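Local coordinates for protein exported gluconolactonase (PDB 3DR2) that probably hydrolyses glucono-1,5-lactone to gluconate, working as a calcium-binding six-bladed beta-propeller of the SMP-30/gluconolactonase family, at residues W53-T58 with A95-V100; V60-V65 with N89-D94; G33-L38 with W300-P305; D19-T24 with G271-P276. One frame throughout, in Å; residues are numbered along the deposited sequence.

From the N terminus, residues 19-24 pair with 271-276 in contact 4, and residues 33-38, just past helix 26-32, pair with 300-305 at the C terminus in contact 3. Each closes a loop that spans most of the propeller, and the two cross, because their segments alternate along the chain. They pack together, and both bind N-terminal strands onto C-terminal sheets. Contacts 1 and 2 lie inside both of these loops. Contact 1 joins 53-58 to 95-100, and contact 2, enclosed by it, joins 60-65 to 89-94; these two also touch and tie together a pair of adjacent blades, the one containing strand 58-63 and the one containing strands 88-93 and 99-103.

Contact 1: residues W53-T58 with A95-V100; sequences WEAQRT and AQQRLV
Ala-55 and Gln-97 bring the two backbones closest, with CA atoms 6.3 Å apart, where the short 3-10 turn 54-56 faces the turn leading into strand 99-103. Trp-53 and Gln-97 form the centre of the contact. The CG of Trp-53 stands anti to the backbone N (chi1 -166°), and from there the indole lies across the gap. Its NE1 donates to Gln-97 O at 2.8 Å, reaching that oxygen from above the carbonyl plane. Gln-97 has left-handed helical backbone angles within the turn, and its carbonyl faces the indole N-H.

Over one face of the indole sits Leu-99. Its CD2 is 3.8 Å from the centroid of the five-membered ring and only 13° off the ring normal, a CH-pi contact in which a branched apolar side chain suits the flat ring. Against the opposite face, nearer the rim, lies Gln-56 CG from the tryptophan's own turn. At the solvent side, Ala-55 CB touches Gln-97 CB at 3.8 Å, a spot where a small side chain fits.

The turn closes with a G1 beta bulge, in which Arg-57 and Thr-58 both face Trp-53, whose O accepts from Gln-56 N and Thr-58 N on opposite faces of its plane. Thus the turn between strands 47-53 and 58-63 of one blade leans on the neighbouring blade; Trp-53 and Leu-99 both also pack on Val-60 of strand 58-63 and on Val-93 of strand 88-93.

Contact 2: residues V60-V65 with N89-D94; sequences VWSDLV and NGNAVD
Ser-62 OG is gripped twice by the facing strand: it donates to Asn-89 O at 2.7 Å and accepts from Asn-91 ND2 at 2.8 Å. This contact joins adjacent blades of the six-bladed propeller. Strands 60-63 and 89-93 run nearly antiparallel, 168° apart with axes 6.5 Å from each other, yet they belong to different sheets, and each hydrogen bond between them involves the Ser-62 side chain. Serine suits the interface because its small hydroxyl can give one bond and take another within a buried gap. Its OG is set beside the backbone N (chi1 -57°), and it meets the Asn-89 carbonyl with a tilt of 18° from the carbonyl plane.

Asn-91 is a linker with both ends of its amide in use. ND2 bonds to Ser-62 and also to Gly-49 O, while OD1 pairs with His-101 ND1. With partners on both ends, the flip of the amide is settled, and its buried polar atoms are satisfied.

Near one end of this strand pair, the Asn-89 side chain lies about 4 Å from a bound calcium ion. It also touches Glu-48, a calcium ligand whose backbone is hydrogen-bonded to that of Ser-62. Towards the other end an aliphatic group meets the amide: Val-60 crosses Asn-91 at about a right angle, its CG1 resting 4.2 Å from Asn-91 CG.

Contact 3: residues G33-L38 with W300-P305; sequences GDARLL and WMLPLP
Leu-37 lies obliquely over Trp-300, its CD2 above one face of the indole, 4.3 Å from the centroid of the five-membered ring and 26° off the ring normal. The pairing belongs to the closure of the propeller, often called a molecular velcro, in which strand 38-41 from the N-terminal part of the chain lies antiparallel against strand 298-303, close to the C terminus. The CG of Leu-37 is anti to its backbone N (chi1 -170°), which sets CG beside Trp-300 CB; CD1 also rests 3.7 Å from Trp-300 CB. A forked aliphatic side chain can thus meet the ring with one methyl and the ring's stem with the other.

Leu-38 O comes to the same indole differently, at its edge and in its plane. The backbone of that residue forms a hydrogen-bonded pair with Met-301: Leu-38 N donates to Met-301 O at 2.8 Å, and Met-301 N returns a bond to Leu-38 O at 2.9 Å.

Further along, Leu-302 turns its CD1 onto the peptide joining Arg-36 and Leu-37, 3.4 Å from Arg-36 C, and the side chain also touches Leu-32 of helix 26-32. Ala-35 is buried here, and its small CB fits against the Pro-303 carbonyl. Gly-33, the first residue after helix 26-32 to leave helical angles, has positive phi, a conformation easy for glycine, and its CA lies 4.3 Å from Pro-305 CG.

Contact 4: residues D19-T24 with G271-P276; sequences DPPRIT and GHIPTP
Gly-271 begins the contact with its CA 3.4 Å from Arg-22 O, where the two backbones run close together. Lacking a side chain, glycine lets the facing chain approach this near, and its almost fully extended backbone carries strand 269-274 onward.

His-272 holds the pairing. Its N donates to Arg-22 O at 2.9 Å, and its O accepts from Arg-22 N at 2.8 Å with an N-H...O angle of 158°; the donor stands nearly along the C=O axis. The two residues form an antiparallel hydrogen-bonded pair whose side chains leave on the same face of the sheet. The arginine chain then extends from CG to NE and leads away, as does the imidazole, which suits polar groups at the edge of the protein. His-272 O is also approached by Pro-21 CA.

This is the rim of a propeller blade: strand 22-23, weakly bonded and from the N-terminal part of the chain, is added as the outermost strand of the sheet next to 269-274.

Ile-273 is buried; its CG1 lies 4.3 Å from Pro-21 CG, and it packs on Leu-302 as well.

Pro-274, which has no N-H to give, meets the facing chain with its ring instead: CB is 3.3 Å from Asp-19 O, and CD and CG lie near Pro-20 O. A water bridges what direct bonds do not, donating to Asp-19 O and to Pro-274 O, each at 2.6 Å.

Thr-275 and Pro-276, beyond the pairing, pack against Trp-300, with Pro-276 also touching Cys-18 and Leu-37.

Contact 1: residues W53-T58 with A95-V100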
# COMPACT_ATOMS: atom_id res chain seq x y z
N TRP A 53 -15.91 3.93 -17.54
CA TRP A 53 -16.77 5.07 -17.27
C TRP A 53 -16.94 5.86 -18.57
O TRP A 53 -16.14 6.74 -18.88
CB TRP A 53 -16.10 5.94 -16.20
CG TRP A 53 -16.97 6.97 -15.57
CD1 TRP A 53 -18.33 7.10 -15.69
CD2 TRP A 53 -16.55 8.01 -14.68
NE1 TRP A 53 -18.77 8.15 -14.91
CE2 TRP A 53 -17.70 8.72 -14.28
CE3 TRP A 53 -15.30 8.40 -14.17
CZ2 TRP A 53 -17.64 9.80 -13.40
CZ3 TRP A 53 -15.25 9.48 -13.29
CH2 TRP A 53 -16.41 10.16 -12.91
N GLU A 54 -17.99 5.53 -19.32
CA GLU A 54 -18.26 6.17 -20.60
C GLU A 54 -18.33 7.70 -20.55
O GLU A 54 -17.71 8.38 -21.37
CB GLU A 54 -19.57 5.63 -21.19
CG GLU A 54 -19.98 6.25 -22.52
CD GLU A 54 -19.11 5.83 -23.69
OE1 GLU A 54 -18.12 5.10 -23.51
OE2 GLU A 54 -19.43 6.24 -24.83
N ALA A 55 -19.07 8.23 -19.59
CA ALA A 55 -19.22 9.67 -19.45
C ALA A 55 -17.89 10.43 -19.41
O ALA A 55 -17.81 11.59 -19.85
CB ALA A 55 -20.03 9.99 -18.21
N GLN A 56 -16.84 9.80 -18.90
CA GLN A 56 -15.54 10.44 -18.81
C GLN A 56 -14.47 9.73 -19.64
O GLN A 56 -13.29 10.06 -19.55
CB GLN A 56 -15.09 10.48 -17.34
CG GLN A 56 -16.08 11.18 -16.40
CD GLN A 56 -15.48 12.40 -15.74
OE1 GLN A 56 -16.13 13.07 -14.94
NE2 GLN A 56 -14.23 12.70 -16.08
N ARG A 57 -14.91 8.76 -20.45
CA ARG A 57 -14.02 7.95 -21.29
C ARG A 57 -12.77 7.61 -20.51
O ARG A 57 -11.64 7.77 -20.98
CB ARG A 57 -13.67 8.68 -22.59
CG ARG A 57 -14.88 8.87 -23.50
CD ARG A 57 -14.47 9.03 -24.97
NE ARG A 57 -13.91 7.80 -25.53
CZ ARG A 57 -14.61 6.75 -25.92
NH1 ARG A 57 -15.93 6.75 -25.82
NH2 ARG A 57 -13.99 5.68 -26.40
N THR A 58 -13.00 7.10 -19.30
CA THR A 58 -11.93 6.74 -18.38
C THR A 58 -12.10 5.34 -17.81
O THR A 58 -13.22 4.92 -17.52
CB THR A 58 -11.91 7.73 -17.19
OG1 THR A 58 -11.67 9.06 -17.68
CG2 THR A 58 -10.84 7.35 -16.18
N ALA A 95 -26.55 3.35 -14.12
CA ALA A 95 -27.22 3.87 -15.30
C ALA A 95 -27.06 5.38 -15.48
O ALA A 95 -27.07 5.87 -16.61
CB ALA A 95 -28.69 3.49 -15.26
N GLN A 96 -26.92 6.10 -14.37
CA GLN A 96 -26.76 7.55 -14.43
C GLN A 96 -25.30 7.98 -14.55
O GLN A 96 -24.97 9.15 -14.35
CB GLN A 96 -27.37 8.20 -13.18
CG GLN A 96 -28.89 8.09 -13.05
CD GLN A 96 -29.37 6.68 -12.72
OE1 GLN A 96 -28.90 6.07 -11.76
NE2 GLN A 96 -30.31 6.18 -13.50
N GLN A 97 -24.44 7.02 -14.89
CA GLN A 97 -23.00 7.25 -15.04
C GLN A 97 -22.32 7.75 -13.77
O GLN A 97 -21.37 8.54 -13.83
CB GLN A 97 -22.72 8.20 -16.21
CG GLN A 97 -22.88 7.56 -17.60
CD GLN A 97 -21.90 6.41 -17.86
OE1 GLN A 97 -22.31 5.26 -18.04
NE2 GLN A 97 -20.61 6.72 -17.88
N ARG A 98 -22.81 7.28 -12.63
CA ARG A 98 -22.21 7.62 -11.34
C ARG A 98 -21.39 6.40 -10.92
O ARG A 98 -21.77 5.27 -11.22
CB ARG A 98 -23.29 7.87 -10.28
CG ARG A 98 -24.12 9.12 -10.48
CD ARG A 98 -25.25 9.19 -9.46
NE ARG A 98 -26.20 8.10 -9.66
CZ ARG A 98 -27.38 8.03 -9.05
NH1 ARG A 98 -27.76 8.98 -8.21
NH2 ARG A 98 -28.20 7.01 -9.30
N LEU A 99 -20.26 6.62 -10.26
CA LEU A 99 -19.43 5.51 -9.82
C LEU A 99 -19.96 4.95 -8.51
O LEU A 99 -20.29 5.71 -7.60
CB LEU A 99 -17.99 5.96 -9.60
CG LEU A 99 -17.22 6.58 -10.77
CD1 LEU A 99 -15.78 6.82 -10.34
CD2 LEU A 99 -17.27 5.65 -11.97
N VAL A 100 -20.05 3.63 -8.42
CA VAL A 100 -20.48 2.96 -7.20
C VAL A 100 -19.28 2.14 -6.76
O VAL A 100 -18.52 1.65 -7.60
CB VAL A 100 -21.72 2.06 -7.42
CG1 VAL A 100 -22.95 2.94 -7.68
CG2 VAL A 100 -21.49 1.13 -8.60

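Contact 2: residues V60-V65 with N89-D94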
# COMPACT_ATOMS: atom_id res chain seq x y z
N VAL A 60 -11.74 3.29 -14.74
CA VAL A 60 -11.62 3.49 -13.29
C VAL A 60 -11.23 2.18 -12.60
O VAL A 60 -11.80 1.14 -12.90
CB VAL A 60 -12.98 3.93 -12.71
CG1 VAL A 60 -12.88 4.08 -11.21
CG2 VAL A 60 -13.44 5.23 -13.37
N TRP A 61 -10.26 2.21 -11.70
CA TRP A 61 -9.91 0.99 -10.99
C TRP A 61 -9.30 1.35 -9.64
O TRP A 61 -8.93 2.51 -9.42
CB TRP A 61 -8.98 0.10 -11.84
CG TRP A 61 -7.52 0.33 -11.72
CD1 TRP A 61 -6.63 -0.43 -11.03
CD2 TRP A 61 -6.74 1.34 -12.39
NE1 TRP A 61 -5.35 0.03 -11.21
CE2 TRP A 61 -5.39 1.12 -12.05
CE3 TRP A 61 -7.06 2.40 -13.24
CZ2 TRP A 61 -4.35 1.93 -12.53
CZ3 TRP A 61 -6.03 3.21 -13.72
CH2 TRP A 61 -4.69 2.96 -13.36
N SER A 62 -9.22 0.39 -8.73
CA SER A 62 -8.70 0.66 -7.40
C SER A 62 -7.31 0.14 -7.11
O SER A 62 -6.91 -0.89 -7.62
CB SER A 62 -9.61 0.02 -6.34
OG SER A 62 -10.94 0.48 -6.43
N ASP A 63 -6.58 0.88 -6.28
CA ASP A 63 -5.31 0.38 -5.79
C ASP A 63 -5.76 0.14 -4.35
O ASP A 63 -5.72 1.04 -3.52
CB ASP A 63 -4.20 1.43 -5.80
CG ASP A 63 -2.90 0.89 -5.22
OD1 ASP A 63 -1.87 1.58 -5.27
OD2 ASP A 63 -2.92 -0.25 -4.70
N LEU A 64 -6.23 -1.08 -4.09
CA LEU A 64 -6.76 -1.45 -2.77
C LEU A 64 -5.83 -1.13 -1.62
O LEU A 64 -6.21 -0.46 -0.66
CB LEU A 64 -7.09 -2.94 -2.76
CG LEU A 64 -8.27 -3.48 -1.93
CD1 LEU A 64 -7.99 -4.94 -1.64
CD2 LEU A 64 -8.48 -2.72 -0.64
N VAL A 65 -4.61 -1.63 -1.70
CA VAL A 65 -3.63 -1.43 -0.65
C VAL A 65 -3.11 0.01 -0.57
O VAL A 65 -2.78 0.49 0.52
CB VAL A 65 -2.47 -2.43 -0.83
CG1 VAL A 65 -1.37 -2.16 0.17
CG2 VAL A 65 -3.01 -3.84 -0.64
N ASN A 89 -12.45 -1.43 -3.11
CA ASN A 89 -12.10 -2.59 -3.92
C ASN A 89 -12.84 -2.52 -5.26
O ASN A 89 -12.41 -1.81 -6.17
CB ASN A 89 -12.46 -3.88 -3.16
CG ASN A 89 -11.87 -5.13 -3.80
OD1 ASN A 89 -11.78 -6.19 -3.16
ND2 ASN A 89 -11.47 -5.03 -5.06
N GLY A 90 -13.96 -3.22 -5.38
CA GLY A 90 -14.69 -3.19 -6.62
C GLY A 90 -15.28 -1.83 -6.98
O GLY A 90 -15.63 -1.04 -6.10
N ASN A 91 -15.37 -1.56 -8.29
CA ASN A 91 -15.97 -0.33 -8.81
C ASN A 91 -16.92 -0.75 -9.93
O ASN A 91 -16.72 -1.79 -10.56
CB ASN A 91 -14.93 0.62 -9.44
CG ASN A 91 -13.93 1.13 -8.44
OD1 ASN A 91 -14.25 1.95 -7.58
ND2 ASN A 91 -12.70 0.66 -8.56
N ALA A 92 -17.94 0.07 -10.16
CA ALA A 92 -18.91 -0.17 -11.21
C ALA A 92 -19.52 1.19 -11.55
O ALA A 92 -19.31 2.16 -10.84
CB ALA A 92 -19.99 -1.13 -10.74
N VAL A 93 -20.27 1.24 -12.65
CA VAL A 93 -20.90 2.48 -13.08
C VAL A 93 -22.40 2.24 -13.24
O VAL A 93 -22.80 1.32 -13.94
CB VAL A 93 -20.32 2.95 -14.43
CG1 VAL A 93 -20.93 4.30 -14.82
CG2 VAL A 93 -18.81 3.04 -14.33
N ASP A 94 -23.21 3.07 -12.59
CA ASP A 94 -24.65 2.88 -12.69
C ASP A 94 -25.24 3.49 -13.96
O ASP A 94 -24.52 4.05 -14.78
CB ASP A 94 -25.35 3.40 -11.43
CG ASP A 94 -25.33 4.91 -11.29
OD1 ASP A 94 -25.62 5.39 -10.17
OD2 ASP A 94 -25.03 5.61 -12.28

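Contact 3: residues G33-L38 with W300-P305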
# COMPACT_ATOMS: atom_id res chain seq x y z
N GLY A 33 -7.24 -11.80 -32.97
CA GLY A 33 -6.32 -11.47 -34.05
C GLY A 33 -4.91 -11.53 -33.49
O GLY A 33 -4.58 -12.42 -32.71
N ASP A 34 -4.07 -10.57 -33.88
CA ASP A 34 -2.69 -10.53 -33.40
C ASP A 34 -2.49 -9.58 -32.21
O ASP A 34 -1.39 -9.08 -31.98
CB ASP A 34 -1.75 -10.12 -34.54
CG ASP A 34 -1.62 -11.19 -35.61
OD1 ASP A 34 -2.66 -11.64 -36.14
OD2 ASP A 34 -0.48 -11.60 -35.92
N ALA A 35 -3.56 -9.33 -31.47
CA ALA A 35 -3.50 -8.44 -30.32
C ALA A 35 -2.47 -8.89 -29.29
O ALA A 35 -2.38 -10.08 -28.97
CB ALA A 35 -4.87 -8.34 -29.66
N ARG A 36 -1.69 -7.94 -28.78
CA ARG A 36 -0.67 -8.21 -27.77
C ARG A 36 -0.98 -7.34 -26.56
O ARG A 36 -1.45 -6.21 -26.70
CB ARG A 36 0.72 -7.88 -28.32
CG ARG A 36 1.22 -8.86 -29.37
CD ARG A 36 1.52 -10.23 -28.76
NE ARG A 36 1.96 -11.20 -29.76
CZ ARG A 36 1.17 -11.76 -30.67
NH1 ARG A 36 -0.12 -11.44 -30.72
NH2 ARG A 36 1.66 -12.64 -31.53
N LEU A 37 -0.73 -7.86 -25.36
CA LEU A 37 -1.02 -7.14 -24.13
C LEU A 37 -0.12 -5.93 -23.90
O LEU A 37 1.08 -5.99 -24.16
CB LEU A 37 -0.91 -8.08 -22.92
CG LEU A 37 -1.41 -7.54 -21.58
CD1 LEU A 37 -2.93 -7.43 -21.61
CD2 LEU A 37 -0.98 -8.47 -20.46
N LEU A 38 -0.71 -4.85 -23.39
CA LEU A 38 0.02 -3.62 -23.10
C LEU A 38 -0.07 -3.29 -21.61
O LEU A 38 -0.99 -3.73 -20.92
CB LEU A 38 -0.57 -2.44 -23.87
CG LEU A 38 -0.53 -2.40 -25.39
CD1 LEU A 38 0.91 -2.49 -25.86
CD2 LEU A 38 -1.34 -3.54 -25.96
N TRP A 300 -3.33 -3.60 -17.16
CA TRP A 300 -2.93 -3.99 -18.51
C TRP A 300 -4.11 -3.81 -19.46
O TRP A 300 -5.26 -3.67 -19.02
CB TRP A 300 -2.50 -5.46 -18.54
CG TRP A 300 -1.36 -5.80 -17.62
CD1 TRP A 300 -0.07 -5.38 -17.72
CD2 TRP A 300 -1.41 -6.69 -16.49
NE1 TRP A 300 0.70 -5.95 -16.73
CE2 TRP A 300 -0.11 -6.76 -15.96
CE3 TRP A 300 -2.44 -7.43 -15.88
CZ2 TRP A 300 0.21 -7.54 -14.84
CZ3 TRP A 300 -2.13 -8.21 -14.77
CH2 TRP A 300 -0.81 -8.26 -14.27
N MET A 301 -3.85 -3.81 -20.76
CA MET A 301 -4.92 -3.67 -21.73
C MET A 301 -4.63 -4.45 -23.00
O MET A 301 -3.49 -4.48 -23.47
CB MET A 301 -5.17 -2.19 -22.07
CG MET A 301 -6.39 -1.95 -22.96
SD MET A 301 -6.02 -1.87 -24.76
CE MET A 301 -5.29 -0.24 -24.84
N LEU A 302 -5.66 -5.08 -23.55
CA LEU A 302 -5.54 -5.86 -24.77
C LEU A 302 -6.47 -5.23 -25.81
O LEU A 302 -7.69 -5.36 -25.73
CB LEU A 302 -5.95 -7.31 -24.53
CG LEU A 302 -5.66 -8.29 -25.67
CD1 LEU A 302 -4.16 -8.39 -25.87
CD2 LEU A 302 -6.25 -9.66 -25.36
N PRO A 303 -5.90 -4.55 -26.82
CA PRO A 303 -6.69 -3.91 -27.86
C PRO A 303 -7.07 -4.89 -28.97
O PRO A 303 -6.20 -5.42 -29.67
CB PRO A 303 -5.76 -2.81 -28.34
CG PRO A 303 -4.43 -3.48 -28.30
CD PRO A 303 -4.46 -4.26 -26.99
N LEU A 304 -8.36 -5.12 -29.13
CA LEU A 304 -8.84 -6.04 -30.14
C LEU A 304 -8.99 -5.37 -31.49
O LEU A 304 -9.19 -4.16 -31.58
CB LEU A 304 -10.20 -6.62 -29.73
CG LEU A 304 -10.25 -7.32 -28.37
CD1 LEU A 304 -11.66 -7.84 -28.12
CD2 LEU A 304 -9.24 -8.45 -28.34
N PRO A 305 -8.87 -6.15 -32.57
CA PRO A 305 -9.01 -5.57 -33.91
C PRO A 305 -10.49 -5.32 -34.23
O PRO A 305 -11.35 -5.89 -33.52
CB PRO A 305 -8.38 -6.64 -34.81
CG PRO A 305 -8.69 -7.91 -34.07
CD PRO A 305 -8.38 -7.54 -32.64
OXT PRO A 305 -10.77 -4.56 -35.17

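Contact 4: residues D19-T24 with G271-P276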
# COMPACT_ATOMS: atom_id res chain seq x y z
N ASP A 19 3.98 -13.97 -22.47
CA ASP A 19 3.73 -14.74 -23.68
C ASP A 19 2.43 -14.30 -24.34
O ASP A 19 1.50 -13.83 -23.67
CB ASP A 19 3.66 -16.24 -23.36
CG ASP A 19 4.97 -16.79 -22.85
OD1 ASP A 19 6.02 -16.52 -23.49
OD2 ASP A 19 4.97 -17.50 -21.83
N PRO A 20 2.34 -14.43 -25.67
CA PRO A 20 1.13 -14.05 -26.39
C PRO A 20 0.01 -15.04 -26.08
O PRO A 20 0.26 -16.11 -25.53
CB PRO A 20 1.56 -14.09 -27.86
CG PRO A 20 2.58 -15.21 -27.86
CD PRO A 20 3.38 -14.91 -26.61
N PRO A 21 -1.24 -14.68 -26.41
CA PRO A 21 -2.39 -15.55 -26.15
C PRO A 21 -2.30 -16.97 -26.72
O PRO A 21 -1.81 -17.18 -27.83
CB PRO A 21 -3.55 -14.76 -26.75
CG PRO A 21 -3.14 -13.35 -26.51
CD PRO A 21 -1.69 -13.37 -26.92
N ARG A 22 -2.79 -17.93 -25.94
CA ARG A 22 -2.82 -19.34 -26.31
C ARG A 22 -4.28 -19.61 -26.66
O ARG A 22 -5.11 -19.83 -25.78
CB ARG A 22 -2.40 -20.20 -25.11
CG ARG A 22 -2.46 -21.70 -25.32
CD ARG A 22 -2.55 -22.41 -23.98
NE ARG A 22 -2.48 -23.87 -24.09
CZ ARG A 22 -1.41 -24.54 -24.50
NH1 ARG A 22 -0.31 -23.89 -24.86
NH2 ARG A 22 -1.44 -25.87 -24.56
N ILE A 23 -4.58 -19.61 -27.96
CA ILE A 23 -5.96 -19.80 -28.42
C ILE A 23 -6.21 -21.07 -29.21
O ILE A 23 -5.65 -21.27 -30.28
CB ILE A 23 -6.40 -18.62 -29.30
CG1 ILE A 23 -6.06 -17.30 -28.61
CG2 ILE A 23 -7.88 -18.71 -29.58
CD1 ILE A 23 -6.21 -16.10 -29.52
N THR A 24 -7.08 -21.92 -28.68
CA THR A 24 -7.42 -23.17 -29.36
C THR A 24 -8.68 -22.96 -30.19
O THR A 24 -8.79 -23.47 -31.31
CB THR A 24 -7.64 -24.31 -28.35
OG1 THR A 24 -8.58 -23.90 -27.35
CG2 THR A 24 -6.31 -24.67 -27.68
N GLY A 271 -9.69 -20.32 -24.57
CA GLY A 271 -8.31 -19.90 -24.71
C GLY A 271 -7.82 -19.18 -23.47
O GLY A 271 -8.58 -18.94 -22.54
N HIS A 272 -6.55 -18.81 -23.48
CA HIS A 272 -5.93 -18.13 -22.35
C HIS A 272 -5.09 -16.94 -22.79
O HIS A 272 -4.38 -17.00 -23.80
CB HIS A 272 -5.08 -19.15 -21.59
CG HIS A 272 -4.37 -18.60 -20.39
ND1 HIS A 272 -3.06 -18.19 -20.43
CD2 HIS A 272 -4.78 -18.43 -19.11
CE1 HIS A 272 -2.69 -17.79 -19.23
NE2 HIS A 272 -3.72 -17.93 -18.41
N ILE A 273 -5.20 -15.84 -22.04
CA ILE A 273 -4.44 -14.63 -22.33
C ILE A 273 -3.43 -14.43 -21.19
O ILE A 273 -3.78 -13.93 -20.12
CB ILE A 273 -5.37 -13.39 -22.41
CG1 ILE A 273 -6.33 -13.55 -23.59
CG2 ILE A 273 -4.54 -12.11 -22.56
CD1 ILE A 273 -7.45 -12.53 -23.63
N PRO A 274 -2.17 -14.83 -21.41
CA PRO A 274 -1.16 -14.68 -20.37
C PRO A 274 -0.95 -13.24 -19.94
O PRO A 274 -1.07 -12.31 -20.75
CB PRO A 274 0.10 -15.25 -21.03
CG PRO A 274 -0.45 -16.27 -21.97
CD PRO A 274 -1.62 -15.55 -22.58
N THR A 275 -0.65 -13.06 -18.66
CA THR A 275 -0.37 -11.74 -18.10
C THR A 275 0.91 -11.91 -17.28
O THR A 275 1.13 -12.97 -16.68
CB THR A 275 -1.51 -11.25 -17.20
OG1 THR A 275 -1.18 -9.97 -16.68
CG2 THR A 275 -1.74 -12.21 -16.06
N PRO A 276 1.77 -10.88 -17.23
CA PRO A 276 3.03 -10.95 -16.48
C PRO A 276 2.98 -11.30 -14.99
O PRO A 276 3.98 -11.76 -14.43
CB PRO A 276 3.68 -9.59 -16.76
CG PRO A 276 2.56 -8.70 -17.18
CD PRO A 276 1.64 -9.60 -17.95
O HOH W 1 -0.68 -12.47 -23.34